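Local coordinates for protein Ent-copalyl diphosphate synthase (Streptomyces platensis, PDB 5BP8) that belongs to the terpene cyclase family as a largely helical protein, with part of its chain resembling the C-terminal domain of squalene-hopene cyclases, at residues H191-V196 against G200-R205; S274-E279 against A514-G519; A312-L317 against D327-F332; T84-T89 against Q148-L153. One frame throughout, in Å; residues are numbered along the deposited sequence.

Interaction 1 of 4, residues H191-V196 against G200-R205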
# COMPACT_ATOMS: atom_id res chain seq x y z
N HIS A 191 -1.14 3.80 12.96
CA HIS A 191 -0.98 2.64 12.11
C HIS A 191 0.24 1.79 12.47
O HIS A 191 0.28 0.59 12.14
CB HIS A 191 -0.86 3.10 10.65
CG HIS A 191 -0.96 1.99 9.66
ND1 HIS A 191 -2.14 1.35 9.39
CD2 HIS A 191 -0.02 1.39 8.89
CE1 HIS A 191 -1.93 0.39 8.50
NE2 HIS A 191 -0.65 0.40 8.18
N THR A 192 1.23 2.40 13.16
CA THR A 192 2.48 1.74 13.51
C THR A 192 2.67 1.60 15.04
O THR A 192 3.79 1.42 15.55
CB THR A 192 3.68 2.38 12.79
OG1 THR A 192 4.87 1.59 12.98
CG2 THR A 192 3.94 3.72 13.21
N LEU A 193 1.56 1.62 15.76
CA LEU A 193 1.60 1.57 17.22
C LEU A 193 2.45 0.40 17.74
O LEU A 193 3.16 0.55 18.74
CB LEU A 193 0.20 1.49 17.80
CG LEU A 193 0.06 1.32 19.33
CD1 LEU A 193 0.66 2.50 20.07
CD2 LEU A 193 -1.42 1.15 19.71
N GLU A 194 2.39 -0.74 17.07
CA GLU A 194 3.07 -1.98 17.56
C GLU A 194 4.58 -1.85 17.59
O GLU A 194 5.27 -2.61 18.26
CB GLU A 194 2.63 -3.21 16.73
CG GLU A 194 3.36 -3.42 15.40
CD GLU A 194 2.86 -2.55 14.26
OE1 GLU A 194 1.99 -1.66 14.48
OE2 GLU A 194 3.33 -2.79 13.11
N ALA A 195 5.12 -0.91 16.82
CA ALA A 195 6.54 -0.61 16.87
C ALA A 195 6.91 0.16 18.13
O ALA A 195 8.01 0.02 18.63
CB ALA A 195 6.95 0.19 15.66
N VAL A 196 5.98 0.98 18.60
CA VAL A 196 6.16 1.78 19.78
C VAL A 196 6.03 0.92 21.03
O VAL A 196 6.84 1.05 21.95
CB VAL A 196 5.15 2.95 19.79
CG1 VAL A 196 5.34 3.81 21.02
CG2 VAL A 196 5.31 3.79 18.52
N GLY A 200 0.05 -1.54 24.77
CA GLY A 200 -0.18 -0.20 25.28
C GLY A 200 -0.95 0.64 24.30
O GLY A 200 -1.22 0.21 23.19
N THR A 201 -1.37 1.83 24.72
CA THR A 201 -2.30 2.63 23.91
C THR A 201 -1.65 3.90 23.38
O THR A 201 -1.86 4.27 22.22
CB THR A 201 -3.55 2.97 24.72
OG1 THR A 201 -3.17 3.59 25.96
CG2 THR A 201 -4.30 1.67 25.04
N ARG A 202 -0.89 4.60 24.24
CA ARG A 202 -0.06 5.73 23.76
C ARG A 202 -0.83 6.88 23.09
O ARG A 202 -0.28 7.65 22.26
CB ARG A 202 1.01 5.23 22.79
CG ARG A 202 1.86 4.10 23.33
CD ARG A 202 2.96 4.67 24.18
NE ARG A 202 3.66 3.67 24.96
CZ ARG A 202 4.90 3.82 25.40
NH1 ARG A 202 5.59 4.92 25.12
NH2 ARG A 202 5.44 2.85 26.11
N GLY A 203 -2.08 7.04 23.47
CA GLY A 203 -2.94 8.06 22.92
C GLY A 203 -3.58 7.73 21.58
O GLY A 203 -4.29 8.55 21.02
N ALA A 204 -3.30 6.54 21.04
CA ALA A 204 -4.00 6.08 19.85
C ALA A 204 -5.44 5.74 20.22
O ALA A 204 -5.70 5.16 21.28
CB ALA A 204 -3.28 4.90 19.23
N ARG A 205 -6.36 6.12 19.34
CA ARG A 205 -7.78 5.96 19.58
C ARG A 205 -8.41 5.02 18.57
O ARG A 205 -8.38 5.30 17.39
CB ARG A 205 -8.48 7.30 19.46
CG ARG A 205 -7.92 8.39 20.35
CD ARG A 205 -8.97 9.47 20.46
NE ARG A 205 -8.44 10.74 20.95
CZ ARG A 205 -9.20 11.72 21.43
NH1 ARG A 205 -10.52 11.57 21.51
NH2 ARG A 205 -8.64 12.85 21.85

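Interaction 2 of 4, residues S274-E279 against A514-G519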
# COMPACT_ATOMS: atom_id res chain seq x y z
N SER A 274 -11.62 4.38 -18.62
CA SER A 274 -11.75 3.22 -19.50
C SER A 274 -12.51 3.50 -20.79
O SER A 274 -12.35 2.77 -21.76
CB SER A 274 -12.44 2.07 -18.77
OG SER A 274 -13.82 2.33 -18.58
N GLY A 275 -13.38 4.50 -20.79
CA GLY A 275 -14.26 4.72 -21.95
C GLY A 275 -15.49 3.81 -21.97
O GLY A 275 -16.31 3.90 -22.88
N LEU A 276 -15.64 2.92 -20.98
CA LEU A 276 -16.83 2.08 -20.87
C LEU A 276 -18.07 2.82 -20.37
O LEU A 276 -17.97 3.74 -19.56
CB LEU A 276 -16.56 0.88 -19.94
CG LEU A 276 -15.51 -0.09 -20.45
CD1 LEU A 276 -15.12 -1.06 -19.33
CD2 LEU A 276 -15.99 -0.88 -21.66
N ARG A 277 -19.23 2.39 -20.86
CA ARG A 277 -20.51 2.91 -20.40
C ARG A 277 -20.96 2.10 -19.19
O ARG A 277 -20.92 0.88 -19.19
CB ARG A 277 -21.60 2.83 -21.49
CG ARG A 277 -21.42 3.84 -22.62
CD ARG A 277 -22.62 3.85 -23.59
NE ARG A 277 -22.40 2.93 -24.71
CZ ARG A 277 -22.97 1.73 -24.89
NH1 ARG A 277 -22.66 1.02 -25.96
NH2 ARG A 277 -23.84 1.23 -24.01
N TYR A 278 -21.34 2.81 -18.14
CA TYR A 278 -21.87 2.21 -16.93
C TYR A 278 -22.54 3.31 -16.17
O TYR A 278 -22.35 4.50 -16.47
CB TYR A 278 -20.74 1.63 -16.06
CG TYR A 278 -19.74 2.67 -15.68
CD1 TYR A 278 -19.88 3.43 -14.52
CD2 TYR A 278 -18.65 2.92 -16.50
CE1 TYR A 278 -18.96 4.40 -14.18
CE2 TYR A 278 -17.72 3.89 -16.18
CZ TYR A 278 -17.89 4.63 -15.03
OH TYR A 278 -16.95 5.58 -14.74
N GLU A 279 -23.33 2.90 -15.19
CA GLU A 279 -23.88 3.80 -14.20
C GLU A 279 -23.18 3.53 -12.86
O GLU A 279 -23.25 2.41 -12.32
CB GLU A 279 -25.38 3.57 -14.12
CG GLU A 279 -26.11 4.42 -13.10
CD GLU A 279 -26.14 5.89 -13.44
OE1 GLU A 279 -25.87 6.26 -14.61
OE2 GLU A 279 -26.47 6.69 -12.54
N ALA A 514 -7.40 -0.93 -18.96
CA ALA A 514 -6.43 -1.26 -19.98
C ALA A 514 -7.03 -2.06 -21.14
O ALA A 514 -6.85 -1.71 -22.30
CB ALA A 514 -5.27 -2.03 -19.39
N LEU A 515 -7.77 -3.11 -20.81
CA LEU A 515 -8.34 -3.98 -21.82
C LEU A 515 -9.43 -3.26 -22.63
O LEU A 515 -9.54 -3.49 -23.83
CB LEU A 515 -8.89 -5.27 -21.20
CG LEU A 515 -7.84 -6.30 -20.71
CD1 LEU A 515 -8.55 -7.48 -20.11
CD2 LEU A 515 -6.95 -6.78 -21.83
N ALA A 516 -10.18 -2.37 -21.99
CA ALA A 516 -11.19 -1.58 -22.69
C ALA A 516 -10.54 -0.59 -23.65
O ALA A 516 -10.99 -0.45 -24.79
CB ALA A 516 -12.07 -0.84 -21.69
N LEU A 517 -9.51 0.09 -23.18
CA LEU A 517 -8.78 1.07 -23.99
C LEU A 517 -8.01 0.41 -25.12
O LEU A 517 -7.93 0.96 -26.22
CB LEU A 517 -7.85 1.91 -23.12
CG LEU A 517 -8.56 2.84 -22.14
CD1 LEU A 517 -7.65 3.28 -21.01
CD2 LEU A 517 -9.14 4.05 -22.85
N GLY A 518 -7.47 -0.79 -24.87
CA GLY A 518 -6.75 -1.55 -25.87
C GLY A 518 -7.63 -2.17 -26.94
O GLY A 518 -7.13 -2.59 -27.99
N GLY A 519 -8.94 -2.22 -26.70
CA GLY A 519 -9.88 -2.82 -27.64
C GLY A 519 -9.65 -4.31 -27.73
O GLY A 519 -9.61 -4.88 -28.83
O HOH W 1 -12.93 2.33 -24.40

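Interaction 3 of 4, residues A312-L317 against D327-F332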
# COMPACT_ATOMS: atom_id res chain seq x y z
N ALA A 312 -8.00 12.24 -5.30
CA ALA A 312 -8.61 11.15 -6.04
C ALA A 312 -10.13 11.11 -5.83
O ALA A 312 -10.88 10.80 -6.75
CB ALA A 312 -8.03 9.81 -5.63
N VAL A 313 -10.55 11.35 -4.60
CA VAL A 313 -11.95 11.30 -4.25
C VAL A 313 -12.71 12.47 -4.89
O VAL A 313 -13.79 12.26 -5.45
CB VAL A 313 -12.15 11.23 -2.73
CG1 VAL A 313 -13.58 11.56 -2.35
CG2 VAL A 313 -11.79 9.85 -2.22
N LEU A 314 -12.14 13.66 -4.85
CA LEU A 314 -12.75 14.84 -5.50
C LEU A 314 -12.89 14.61 -7.00
O LEU A 314 -13.94 14.90 -7.56
CB LEU A 314 -11.93 16.09 -5.24
CG LEU A 314 -12.03 16.66 -3.82
CD1 LEU A 314 -10.89 17.61 -3.51
CD2 LEU A 314 -13.38 17.38 -3.67
N PHE A 315 -11.85 14.08 -7.62
CA PHE A 315 -11.84 13.77 -9.04
C PHE A 315 -12.87 12.71 -9.36
O PHE A 315 -13.65 12.84 -10.32
CB PHE A 315 -10.40 13.33 -9.44
CG PHE A 315 -10.16 13.13 -10.93
CD1 PHE A 315 -10.64 14.01 -11.89
CD2 PHE A 315 -9.33 12.07 -11.36
CE1 PHE A 315 -10.37 13.77 -13.24
CE2 PHE A 315 -9.05 11.85 -12.69
CZ PHE A 315 -9.57 12.71 -13.64
N ALA A 316 -12.94 11.66 -8.55
CA ALA A 316 -13.91 10.60 -8.77
C ALA A 316 -15.35 11.10 -8.68
O ALA A 316 -16.19 10.77 -9.55
CB ALA A 316 -13.70 9.48 -7.75
N LEU A 317 -15.63 11.89 -7.65
CA LEU A 317 -16.96 12.44 -7.45
C LEU A 317 -17.33 13.34 -8.63
O LEU A 317 -18.43 13.18 -9.21
CB LEU A 317 -17.08 13.18 -6.13
CG LEU A 317 -17.16 12.30 -4.88
CD1 LEU A 317 -16.91 13.13 -3.64
CD2 LEU A 317 -18.49 11.55 -4.79
N ASP A 327 -11.38 22.89 -2.30
CA ASP A 327 -10.70 23.78 -1.38
C ASP A 327 -9.92 23.06 -0.29
O ASP A 327 -8.91 23.59 0.16
CB ASP A 327 -11.68 24.77 -0.76
CG ASP A 327 -12.18 25.80 -1.78
OD1 ASP A 327 -11.45 26.14 -2.73
OD2 ASP A 327 -13.31 26.29 -1.60
N SER A 328 -10.35 21.87 0.12
CA SER A 328 -9.64 21.09 1.11
C SER A 328 -8.20 20.78 0.70
O SER A 328 -7.37 20.54 1.57
CB SER A 328 -10.36 19.77 1.44
OG SER A 328 -10.58 18.99 0.26
N LEU A 329 -7.91 20.76 -0.59
CA LEU A 329 -6.55 20.54 -1.08
C LEU A 329 -5.61 21.71 -0.80
O LEU A 329 -4.41 21.53 -0.72
CB LEU A 329 -6.54 20.22 -2.56
CG LEU A 329 -7.25 18.94 -2.98
CD1 LEU A 329 -7.32 18.81 -4.49
CD2 LEU A 329 -6.55 17.73 -2.36
N MSE A 330 -6.16 22.93 -0.61
CA MSE A 330 -5.32 24.12 -0.40
C MSE A 330 -4.55 24.10 0.90
O MSE A 330 -3.49 24.71 0.99
CB MSE A 330 -6.16 25.41 -0.55
CG MSE A 330 -6.88 25.49 -1.90
SE MSE A 330 -5.65 25.68 -3.44
CE MSE A 330 -5.91 23.89 -4.19
N HIS A 331 -5.03 23.35 1.91
CA HIS A 331 -4.33 23.13 3.18
C HIS A 331 -2.95 22.53 2.94
O HIS A 331 -2.04 22.69 3.75
CB HIS A 331 -5.06 22.09 4.08
CG HIS A 331 -6.41 22.52 4.55
ND1 HIS A 331 -6.61 23.64 5.33
CD2 HIS A 331 -7.62 21.93 4.42
CE1 HIS A 331 -7.90 23.75 5.62
NE2 HIS A 331 -8.53 22.72 5.08
N PHE A 332 -2.81 21.78 1.85
CA PHE A 332 -1.59 21.03 1.54
C PHE A 332 -0.67 21.77 0.55
O PHE A 332 0.36 21.21 0.10
CB PHE A 332 -1.96 19.67 0.96
CG PHE A 332 -2.80 18.82 1.87
CD1 PHE A 332 -2.20 17.94 2.76
CD2 PHE A 332 -4.18 18.89 1.83
CE1 PHE A 332 -2.97 17.14 3.60
CE2 PHE A 332 -4.96 18.10 2.66
CZ PHE A 332 -4.36 17.23 3.55

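Interaction 4 of 4, residues T84-T89 against Q148-L153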
# COMPACT_ATOMS: atom_id res chain seq x y z
N THR A 84 9.32 -15.59 19.35
CA THR A 84 8.29 -15.42 20.37
C THR A 84 7.44 -16.68 20.53
O THR A 84 7.23 -17.14 21.67
CB THR A 84 7.42 -14.17 20.08
OG1 THR A 84 8.24 -13.01 20.21
CG2 THR A 84 6.24 -14.08 21.04
N GLU A 85 6.99 -17.27 19.42
CA GLU A 85 6.20 -18.51 19.47
C GLU A 85 6.96 -19.67 20.09
O GLU A 85 6.41 -20.40 20.95
CB GLU A 85 5.73 -18.91 18.08
CG GLU A 85 4.98 -20.23 17.98
CD GLU A 85 3.65 -20.26 18.72
OE1 GLU A 85 3.06 -19.20 18.93
OE2 GLU A 85 3.20 -21.36 19.09
N LEU A 86 8.22 -19.83 19.68
CA LEU A 86 9.07 -20.93 20.20
C LEU A 86 9.30 -20.80 21.70
O LEU A 86 9.44 -21.81 22.39
CB LEU A 86 10.40 -20.97 19.45
CG LEU A 86 10.26 -21.63 18.09
CD1 LEU A 86 11.39 -21.19 17.17
CD2 LEU A 86 10.24 -23.14 18.25
N ALA A 87 9.29 -19.57 22.21
CA ALA A 87 9.46 -19.37 23.66
C ALA A 87 8.20 -19.56 24.49
O ALA A 87 8.28 -19.50 25.71
CB ALA A 87 10.01 -17.99 23.93
N ARG A 88 7.03 -19.74 23.87
CA ARG A 88 5.78 -19.78 24.64
C ARG A 88 5.19 -21.19 24.66
O ARG A 88 5.70 -22.07 23.96
CB ARG A 88 4.75 -18.75 24.10
CG ARG A 88 4.28 -19.02 22.71
CD ARG A 88 2.96 -18.31 22.37
NE ARG A 88 3.02 -16.85 22.41
CZ ARG A 88 3.02 -16.03 21.36
NH1 ARG A 88 3.01 -16.46 20.07
NH2 ARG A 88 3.04 -14.74 21.60
N THR A 89 4.15 -21.41 25.47
CA THR A 89 3.35 -22.65 25.39
C THR A 89 2.39 -22.58 24.18
O THR A 89 2.10 -21.48 23.67
CB THR A 89 2.53 -22.91 26.67
OG1 THR A 89 1.57 -21.87 26.85
CG2 THR A 89 3.44 -23.01 27.89
N GLN A 148 19.68 -25.77 24.39
CA GLN A 148 18.63 -26.78 24.21
C GLN A 148 17.46 -26.31 23.33
O GLN A 148 16.49 -27.04 23.13
CB GLN A 148 18.09 -27.26 25.56
CG GLN A 148 19.18 -27.80 26.49
CD GLN A 148 19.82 -26.71 27.34
OE1 GLN A 148 21.02 -26.45 27.23
NE2 GLN A 148 19.02 -26.06 28.18
N ALA A 149 17.54 -25.10 22.78
CA ALA A 149 16.56 -24.67 21.79
C ALA A 149 16.56 -25.68 20.63
O ALA A 149 17.57 -26.31 20.33
CB ALA A 149 16.88 -23.27 21.28
N PRO A 150 15.42 -25.85 19.96
CA PRO A 150 15.35 -26.91 18.98
C PRO A 150 16.22 -26.65 17.77
O PRO A 150 16.56 -25.49 17.49
CB PRO A 150 13.88 -26.95 18.59
CG PRO A 150 13.28 -25.69 19.08
CD PRO A 150 14.13 -25.17 20.18
N GLY A 151 16.62 -27.73 17.09
CA GLY A 151 17.45 -27.65 15.89
C GLY A 151 18.74 -26.85 16.06
O GLY A 151 19.39 -26.90 17.10
N LYS A 152 19.10 -26.10 15.02
CA LYS A 152 20.33 -25.31 15.04
C LYS A 152 20.12 -23.99 15.74
O LYS A 152 21.05 -23.24 15.97
CB LYS A 152 20.93 -25.12 13.63
CG LYS A 152 19.98 -24.91 12.47
CD LYS A 152 20.76 -24.89 11.17
CE LYS A 152 19.94 -24.32 10.03
NZ LYS A 152 20.82 -24.00 8.87
N LEU A 153 18.89 -23.74 16.18
CA LEU A 153 18.59 -22.50 16.85
C LEU A 153 19.38 -22.28 18.14
O LEU A 153 19.80 -21.16 18.43
CB LEU A 153 17.06 -22.40 17.04
CG LEU A 153 16.45 -21.06 17.25
CD1 LEU A 153 16.85 -20.09 16.15
CD2 LEU A 153 14.94 -21.23 17.33

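Interaction 1 of 4, residues H191-V196 against G200-R205
L193 and V196, on the short helix 193-196, pack against a type I' beta turn running from T201 to A204, which the chain makes only a few residues later. L193 buries the most surface. Its CG stands anti to the backbone N (chi1 175°), and this carries both methyls toward segment 200-205. CD2 comes within 3.6 Å of G200 O and meets the CB of A204 at 4.2 Å; CD1 lies 3.8 Å from T201 O. That last carbonyl is already engaged, since T201 O accepts the turn-closing bond from A204 N at 2.9 Å. L193 also rests on A223 and W227 of helix 221-228, and T201 touches W227 too. R202, at a corner of the turn with positive phi, touches L193 and V196 through its methylenes. Its side chain runs obliquely across those of both residues, with R202 CG 3.8 Å from L193 CD1. The polar end continues to T180, whose OG1 is hydrogen-bonded to NH1. A bend at chi2 (-82°) brings the arginine round V196, so that V196 CG1 covers one face of the guanidinium and touches R202 CD at 4.0 Å.

Interaction 2 of 4, residues S274-E279 against A514-G519
A516 puts its single methyl between S274 and L276. The CB of A516 is 3.6 Å from S274 O and 3.7 Å from L276 CG, and both methyls of that leucine sit close by, so the branch of L276 straddles the alanine. One residue on, L517 lays its CD2 3.6 Å from the same carbonyl oxygen, S274 O. A water donates to S274 O at 2.7 Å and, weakly, to A516 O, linking two segments that no direct hydrogen bond joins. Behind this first shell, the chain at S274 is folded back on itself: L276 N donates to S274 OG at 3.1 Å and 164°, an ST turn. The hydroxyl stands between the backbone N and the carbonyl carbon (chi1 72°), from where it also bonds to L271 O of helix 260-274. Further out, L276 touches R8 and A12 of helix 7-20, while L517 leans on M460 and R461 of helix 449-461. The ends of helices 260-274 and 504-518 thus meet: the first leaves helical geometry at G275 with positive phi, and the second finishes at G519 in a Schellman motif, in a largely helical fold.

Interaction 3 of 4, residues A312-L317 against D327-F332
Next to S328 and L329, the residues that receive L314, the carboxylate of D327 is gripped at both oxygens: OD2 forms a salt bridge with R372 and OD1 a hydrogen bond with the hydroxyl of Y373. This fixes the start of segment 327-332, whose residues 327 to 331 keep helical backbone angles without the regular bonding of a helix. Bonds over three residues appear instead, with M330 N donating to D327 O at 2.9 Å and F332 N to L329 O at 3.0 Å. The same L329 O lies in the plane of the F332 ring, at its edge. Facing this helix-like segment is the regular helix 307-319, in which A316 N bonds to A312 O at 2.9 Å.

The two backbones stay well apart, the CA atoms of L314 and L329 being 9.5 Å from each other, and the side chains bridge the gap tip to tip. L314 CD1 does all the touching from its side: it meets L329 CD1 at 3.9 Å and lies equally close to that residue's CG. It also comes to 4.0 Å from S328 OG, a van der Waals approach of a methyl to a hydroxyl. L329 is wedged further against T310 and A311 of the opposing helix and A358 and L359 of helix 349-365, while L314 packs on L292 and P326. Across the contact, then, the attraction is dispersion within a buried apolar layer, which has little directional preference; directional bonds lie elsewhere, among them those of D327, the backbone, and H331 NE2 to D294 O.

Interaction 4 of 4, residues T84-T89 against Q148-L153
L86, near the C-terminal end of helix 72-86, looks across to a loop without regular structure at 148-153, its CA 8.5 Å from that of A149. The leucine opens its two methyls onto different partners. L86 CD1 reaches L153 CD2 at 3.6 Å, tip to tip, while L86 CD2 touches the proline ring of P150 at CG, 4.1 Å away. For L153 this reach depends on a side chain with CG anti to the backbone N (chi1 -158°), which carries the methyls back toward the helix. A weak bond from L153 N to P150 O, 3.2 Å, spans the two residues that both meet L86. Behind them stands helix 98-116: P150 rests on D99 and A102, and L153 on L109. Within segment 84-89, R88 folds back to E85. R88 NH1 bonds to E85 OE1 at 3.0 Å in a nearly straight salt bridge, with the oxygen lying in the guanidinium plane. The two residues are tied further, E85 OE1 to H47 and the guanidinium to the carbonyls of V38 and S39. The end of helix 72-86 thus packs on the loop between helices 127-144 and 171-179, backed by helix 98-116, in a largely helical terpene-cyclase fold.

Starting from the N terminus, interaction 4 comes first and closes a loop of 58 residues that includes helices 98-116 and 127-144. Interaction 1 follows in series as a local closure, with only three residues between its segments 191-196 and 200-205. The longest closure is interaction 2, with 234 residues between its segments, which brings the end of helix 260-274 to the end of helix 504-518, near the C terminus. Interaction 3 falls within that span, folding segment 327-332 back over helix 307-319. No two contacts cross or touch. Interactions 2 and 4 lie on opposite sides of the chain's centre, their centres about 54 Å apart, whereas the nearest atoms of interactions 2 and 3 are about 7 Å apart.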